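PDB 2PYL: DNA polymerase from Bacillus phage phi29, which replicates the viral DNA by protein-primed, strand-displacing synthesis with high processivity and fidelity and, in its natural form, also proofreads with a 3'-5' exonuclease. Local coordinates for residues C[246-251]-C[466-471]; C[283-288]-C[325-330]. The protein carries 2 engineered substitutions. One frame throughout, in Å; residues are numbered along the deposited sequence.

Contact 1: C[246-251]-C[466-471]. With MG (magnesium ion), chain E.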
loop_
_atom_site.group_PDB
_atom_site.type_symbol
_atom_site.label_atom_id
_atom_site.label_comp_id
_atom_site.label_asym_id
_atom_site.label_seq_id
_atom_site.Cartn_x
_atom_site.Cartn_y
_atom_site.Cartn_z
ATOM N N MET C 246 18.063 -14.746 13.815
ATOM C CA MET C 246 18.326 -13.384 13.389
ATOM C C MET C 246 17.595 -13.056 12.082
ATOM O O MET C 246 17.287 -13.944 11.272
ATOM C CB MET C 246 19.837 -13.160 13.230
ATOM C CG MET C 246 20.539 -14.039 12.163
ATOM S SD MET C 246 22.336 -14.243 12.397
ATOM C CE MET C 246 22.851 -12.549 12.664
ATOM N N VAL C 247 17.343 -11.765 11.895
ATOM C CA VAL C 247 16.665 -11.240 10.719
ATOM C C VAL C 247 17.580 -10.272 9.996
ATOM O O VAL C 247 18.171 -9.373 10.607
ATOM C CB VAL C 247 15.345 -10.515 11.085
ATOM C CG1 VAL C 247 14.608 -10.055 9.804
ATOM C CG2 VAL C 247 14.473 -11.436 11.946
ATOM N N PHE C 248 17.718 -10.497 8.695
ATOM C CA PHE C 248 18.420 -9.587 7.817
ATOM C C PHE C 248 17.396 -8.903 6.935
ATOM O O PHE C 248 16.491 -9.550 6.413
ATOM C CB PHE C 248 19.446 -10.316 6.959
ATOM C CG PHE C 248 20.652 -10.794 7.725
ATOM C CD1 PHE C 248 20.649 -12.036 8.349
ATOM C CD2 PHE C 248 21.789 -10.006 7.821
ATOM C CE1 PHE C 248 21.756 -12.480 9.057
ATOM C CE2 PHE C 248 22.902 -10.451 8.529
ATOM C CZ PHE C 248 22.876 -11.691 9.147
ATOM N N ASP C 249 17.554 -7.599 6.765
ATOM C CA ASP C 249 16.585 -6.773 6.052
ATOM C C ASP C 249 17.304 -5.890 5.051
ATOM O O ASP C 249 18.166 -5.112 5.443
ATOM C CB ASP C 249 15.856 -5.863 7.054
ATOM C CG ASP C 249 14.380 -5.757 6.781
ATOM O OD1 ASP C 249 13.737 -6.818 6.818
ATOM O OD2 ASP C 249 13.844 -4.643 6.562
ATOM N N VAL C 250 16.938 -5.980 3.774
ATOM C CA VAL C 250 17.558 -5.116 2.768
ATOM C C VAL C 250 17.211 -3.638 2.997
ATOM O O VAL C 250 16.074 -3.295 3.326
ATOM C CB VAL C 250 17.210 -5.520 1.322
ATOM C CG1 VAL C 250 17.955 -4.624 0.332
ATOM C CG2 VAL C 250 17.581 -6.970 1.053
ATOM N N ASN C 251 18.208 -2.771 2.848
ATOM C CA ASN C 251 18.001 -1.333 2.967
ATOM C C ASN C 251 17.337 -0.854 1.683
ATOM O O ASN C 251 17.994 -0.731 0.645
ATOM C CB ASN C 251 19.327 -0.598 3.227
ATOM C CG ASN C 251 20.063 -1.115 4.471
ATOM O OD1 ASN C 251 19.475 -1.257 5.538
ATOM N ND2 ASN C 251 21.349 -1.416 4.321
ATOM N N GLU C 466 25.041 -15.532 14.648
ATOM C CA GLU C 466 26.214 -14.962 13.970
ATOM C C GLU C 466 25.970 -14.796 12.462
ATOM O O GLU C 466 25.274 -15.595 11.834
ATOM C CB GLU C 466 27.470 -15.813 14.215
ATOM C CG GLU C 466 27.672 -16.275 15.674
ATOM C CD GLU C 466 27.758 -15.123 16.683
ATOM O OE1 GLU C 466 28.561 -14.186 16.450
ATOM O OE2 GLU C 466 27.035 -15.171 17.718
ATOM N N ILE C 467 26.533 -13.738 11.889
ATOM C CA ILE C 467 26.378 -13.462 10.466
ATOM C C ILE C 467 27.071 -14.556 9.656
ATOM O O ILE C 467 28.247 -14.822 9.872
ATOM C CB ILE C 467 26.972 -12.087 10.066
ATOM C CG1 ILE C 467 26.201 -10.943 10.737
ATOM C CG2 ILE C 467 26.952 -11.901 8.542
ATOM C CD1 ILE C 467 26.811 -9.565 10.479
ATOM N N PRO C 468 26.347 -15.193 8.709
ATOM C CA PRO C 468 27.017 -16.185 7.866
ATOM C C PRO C 468 28.157 -15.545 7.097
ATOM O O PRO C 468 28.000 -14.434 6.601
ATOM C CB PRO C 468 25.909 -16.648 6.912
ATOM C CG PRO C 468 24.642 -16.305 7.617
ATOM C CD PRO C 468 24.928 -15.048 8.350
ATOM N N ASP C 469 29.288 -16.248 7.015
ATOM C CA ASP C 469 30.471 -15.764 6.307
ATOM C C ASP C 469 30.216 -15.556 4.797
ATOM O O ASP C 469 30.820 -14.696 4.160
ATOM C CB ASP C 469 31.662 -16.711 6.540
ATOM C CG ASP C 469 32.276 -16.583 7.961
ATOM O OD1 ASP C 469 31.877 -15.697 8.758
ATOM O OD2 ASP C 469 33.189 -17.380 8.282
ATOM N N VAL C 470 29.304 -16.330 4.234
ATOM C CA VAL C 470 28.976 -16.229 2.815
ATOM C C VAL C 470 28.268 -14.904 2.417
ATOM O O VAL C 470 28.357 -14.489 1.254
ATOM C CB VAL C 470 28.139 -17.465 2.377
ATOM C CG1 VAL C 470 26.730 -17.403 2.966
ATOM C CG2 VAL C 470 28.116 -17.592 0.860
ATOM N N ILE C 471 27.584 -14.243 3.360
ATOM C CA ILE C 471 26.947 -12.926 3.093
ATOM C C ILE C 471 27.613 -11.729 3.807
ATOM O O ILE C 471 27.130 -10.602 3.685
ATOM C CB ILE C 471 25.415 -12.919 3.404
ATOM C CG1 ILE C 471 25.128 -13.182 4.884
ATOM C CG2 ILE C 471 24.671 -13.945 2.542
ATOM C CD1 ILE C 471 23.723 -12.815 5.272
HETATM MG MG MG E . 11.742 -4.612 5.670
HETATM O O HOH W 1 11.734 -2.958 7.147
#

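Contact 2: C[283-288]-C[325-330]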
loop_
_atom_site.group_PDB
_atom_site.type_symbol
_atom_site.label_atom_id
_atom_site.label_comp_id
_atom_site.label_asym_id
_atom_site.label_seq_id
_atom_site.Cartn_x
_atom_site.Cartn_y
_atom_site.Cartn_z
ATOM N N LEU C 283 17.606 -7.114 -22.290
ATOM C CA LEU C 283 16.579 -7.630 -21.392
ATOM C C LEU C 283 15.415 -8.182 -22.210
ATOM O O LEU C 283 15.084 -7.650 -23.275
ATOM C CB LEU C 283 16.090 -6.526 -20.458
ATOM C CG LEU C 283 17.120 -5.896 -19.502
ATOM C CD1 LEU C 283 16.443 -4.953 -18.523
ATOM C CD2 LEU C 283 17.921 -6.954 -18.719
ATOM N N HIS C 284 14.795 -9.246 -21.713
ATOM C CA HIS C 284 13.610 -9.795 -22.369
ATOM C C HIS C 284 12.622 -10.443 -21.403
ATOM O O HIS C 284 12.941 -10.720 -20.249
ATOM C CB HIS C 284 13.991 -10.782 -23.490
ATOM C CG HIS C 284 14.461 -12.121 -23.002
ATOM N ND1 HIS C 284 15.772 -12.372 -22.653
ATOM C CD2 HIS C 284 13.796 -13.288 -22.830
ATOM C CE1 HIS C 284 15.891 -13.636 -22.279
ATOM N NE2 HIS C 284 14.705 -14.211 -22.369
ATOM N N ILE C 285 11.407 -10.629 -21.912
ATOM C CA ILE C 285 10.383 -11.453 -21.295
ATOM C C ILE C 285 10.107 -12.607 -22.256
ATOM O O ILE C 285 9.959 -12.402 -23.469
ATOM C CB ILE C 285 9.073 -10.685 -21.009
ATOM C CG1 ILE C 285 9.317 -9.578 -19.969
ATOM C CG2 ILE C 285 8.021 -11.641 -20.471
ATOM C CD1 ILE C 285 8.137 -8.672 -19.713
ATOM N N GLN C 286 10.055 -13.817 -21.702
ATOM C CA GLN C 286 9.921 -15.039 -22.475
ATOM C C GLN C 286 8.679 -15.784 -22.007
ATOM O O GLN C 286 8.516 -16.044 -20.821
ATOM C CB GLN C 286 11.177 -15.915 -22.281
ATOM C CG GLN C 286 11.182 -17.271 -23.002
ATOM C CD GLN C 286 11.415 -17.169 -24.503
ATOM O OE1 GLN C 286 12.515 -16.799 -24.959
ATOM N NE2 GLN C 286 10.392 -17.540 -25.284
ATOM N N HIS C 287 7.811 -16.112 -22.961
ATOM C CA HIS C 287 6.716 -17.041 -22.755
ATOM C C HIS C 287 7.234 -18.465 -22.973
ATOM O O HIS C 287 7.725 -18.804 -24.058
ATOM C CB HIS C 287 5.565 -16.733 -23.713
ATOM C CG HIS C 287 4.382 -17.635 -23.547
ATOM N ND1 HIS C 287 3.356 -17.690 -24.464
ATOM C CD2 HIS C 287 4.064 -18.520 -22.570
ATOM C CE1 HIS C 287 2.454 -18.567 -24.055
ATOM N NE2 HIS C 287 2.859 -19.082 -22.906
ATOM N N ILE C 288 7.112 -19.289 -21.941
ATOM C CA ILE C 288 7.642 -20.654 -21.944
ATOM C C ILE C 288 6.568 -21.639 -21.474
ATOM O O ILE C 288 5.807 -21.324 -20.566
ATOM C CB ILE C 288 8.935 -20.741 -21.039
ATOM C CG1 ILE C 288 9.627 -22.095 -21.157
ATOM C CG2 ILE C 288 8.615 -20.467 -19.567
ATOM C CD1 ILE C 288 11.061 -22.091 -20.628
ATOM N N ASP C 325 2.318 -22.994 -18.204
ATOM C CA ASP C 325 2.513 -21.823 -19.057
ATOM C C ASP C 325 3.042 -20.687 -18.188
ATOM O O ASP C 325 2.365 -20.258 -17.268
ATOM C CB ASP C 325 1.176 -21.365 -19.651
ATOM C CG ASP C 325 0.964 -21.832 -21.064
ATOM O OD1 ASP C 325 1.246 -21.043 -21.987
ATOM O OD2 ASP C 325 0.502 -22.975 -21.249
ATOM N N LEU C 326 4.233 -20.183 -18.488
ATOM C CA LEU C 326 4.856 -19.149 -17.664
ATOM C C LEU C 326 5.394 -18.002 -18.510
ATOM O O LEU C 326 5.976 -18.211 -19.571
ATOM C CB LEU C 326 5.999 -19.736 -16.841
ATOM C CG LEU C 326 5.699 -20.959 -15.980
ATOM C CD1 LEU C 326 6.993 -21.538 -15.419
ATOM C CD2 LEU C 326 4.742 -20.599 -14.872
ATOM N N TRP C 327 5.183 -16.786 -18.028
ATOM C CA TRP C 327 5.766 -15.599 -18.636
ATOM C C TRP C 327 6.819 -15.060 -17.689
ATOM O O TRP C 327 6.517 -14.762 -16.563
ATOM C CB TRP C 327 4.687 -14.560 -18.903
ATOM C CG TRP C 327 3.727 -14.978 -19.970
ATOM C CD1 TRP C 327 2.730 -15.913 -19.864
ATOM C CD2 TRP C 327 3.658 -14.463 -21.305
ATOM N NE1 TRP C 327 2.051 -16.003 -21.057
ATOM C CE2 TRP C 327 2.603 -15.127 -21.956
ATOM C CE3 TRP C 327 4.399 -13.508 -22.020
ATOM C CZ2 TRP C 327 2.257 -14.863 -23.295
ATOM C CZ3 TRP C 327 4.055 -13.245 -23.359
ATOM C CH2 TRP C 327 2.991 -13.920 -23.977
ATOM N N LEU C 328 8.054 -14.947 -18.155
ATOM C CA LEU C 328 9.194 -14.766 -17.264
ATOM C C LEU C 328 10.199 -13.776 -17.810
ATOM O O LEU C 328 10.600 -13.880 -18.962
ATOM C CB LEU C 328 9.954 -16.101 -17.074
ATOM C CG LEU C 328 9.258 -17.265 -16.379
ATOM C CD1 LEU C 328 10.147 -18.511 -16.465
ATOM C CD2 LEU C 328 8.901 -16.909 -14.932
ATOM N N SER C 329 10.643 -12.856 -16.960
ATOM C CA SER C 329 11.803 -12.026 -17.269
ATOM C C SER C 329 13.014 -12.922 -17.367
ATOM O O SER C 329 12.999 -14.030 -16.838
ATOM C CB SER C 329 12.044 -10.988 -16.177
ATOM O OG SER C 329 12.441 -11.605 -14.967
ATOM N N ASN C 330 14.058 -12.439 -18.032
ATOM C CA ASN C 330 15.312 -13.174 -18.128
ATOM C C ASN C 330 15.971 -13.447 -16.750
ATOM O O ASN C 330 16.668 -14.456 -16.577
ATOM C CB ASN C 330 16.292 -12.475 -19.089
ATOM C CG ASN C 330 16.570 -11.022 -18.725
ATOM O OD1 ASN C 330 15.744 -10.152 -18.943
ATOM N ND2 ASN C 330 17.762 -10.757 -18.219
#

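Contact 1: C[246-251]-C[466-471]
Chi1 of -72° places CG of Phe248 opposite its own carbonyl carbon and beside the backbone N, a rotation that carries CE2 and CZ to Ile467, Pro468 and Ile471. Met246 instead has CG between backbone N and carbonyl carbon, and a bend at chi3 (-48°) brings SD and CE against Glu466 and Ile467. The Phe248 ring is met from several directions. Ile471 sets its CD1 over one face, 4.0 Å from the ring centroid and 8° off the normal, a CH-pi contact almost above the centre. Ile467 CG1 comes up in the ring plane at the edge, 3.8 Å from Phe248 CZ. Pro468 approaches obliquely, its CD 4.0 Å from the same CZ. Within the loop, Ile471 N donates to Pro468 O at 3.3 Å, turning the chain between two of the residues that meet the ring. At the start of segment 466-471 Met246 SD lies 3.3 Å from Glu466 O, whose hydrogen bond comes from Arg451, while Met246 CE packs 4.2 Å from Ile467 CG1. On strand 245-250 side chains alternate: Met246 and Phe248 are turned to the loop, Val247 and Asp249 are not. Asp249 OD2 binds the magnesium ion at 2.3 Å; Asp458 of the YCDTD motif binds it too, Val250 belongs to the catalytic magnesium site, and Asp249 also touches the bound thymidine triphosphate. This is the palm sheet of a family B DNA polymerase, where strand 245-250 runs between strands 459-463 and 483-489. Strand and loop are thus joined by apolar, CH-pi and sulfur contacts without direct polar bonding, so between these two segments the fit probably rests on shape and dispersion, on a strand whose next residues, Asp249 and Val250, serve the catalytic metal.

Contact 2: C[283-288]-C[325-330]
His287 and Trp327 lie nearly flat on one another in an offset stack: the imidazole and the indole's five-membered ring are 4.0 Å apart at their centroids, with planes at 14°. His287 CB sits 3.5 Å from the centroid of the six-membered ring of Trp327, directly over its face, a CH-pi contact. The imidazole is held at its edge, NE2 donating in the ring plane to Asp325 OD1 on its anti side at 2.7 Å; Asp325 OD2 is bridged to Arg289, so both carboxylate oxygens are engaged. On the other face of this antiparallel pair, Ile288 CG2 rests 3.8 Å from Leu326 CB and 4.0 Å from Leu328 CD1. Asn330 extends the pairing twice, its backbone N donating to His284 O and its OD1 accepting His284 N at 3.1 Å, the donor lying above the carbonyl plane, while Asn330 CB is 3.4 Å from His284 CE1. Gln286 bends back to its own strand, NE2 reaching His287 O at 3.2 Å and Gly273 O. Strand 340-356 hydrogen-bonds to the opposite edge of strand 283-294, Ser329 N-caps helix 330-339, that helix packs against Ile288, Leu326 and Leu328, and Phe432 of helix 427-447 touches Leu283, Ser329 and Asn330.

Overall arrangement
Contacts 1 and 2 both belong to the region for initiation and polymerization, but do not touch: their centres are about 31 Å apart and their nearest atoms about 17 Å. In sequence, both strands of contact 2 fall between the two segments of contact 1. Contact 1 adjoins the catalytic centre, the Phe248 side chain lying about 12 Å from the bound thymidine triphosphate and about 9 Å from the side chain of Asp458. Contact 2 belongs to a separate antiparallel sheet; its nearest approach to the bound nucleic acid is about 10 Å, against about 9 Å for contact 1. The Ser329 side chain is about 5 Å from that of Arg438, probably involved in binding template-primer structures.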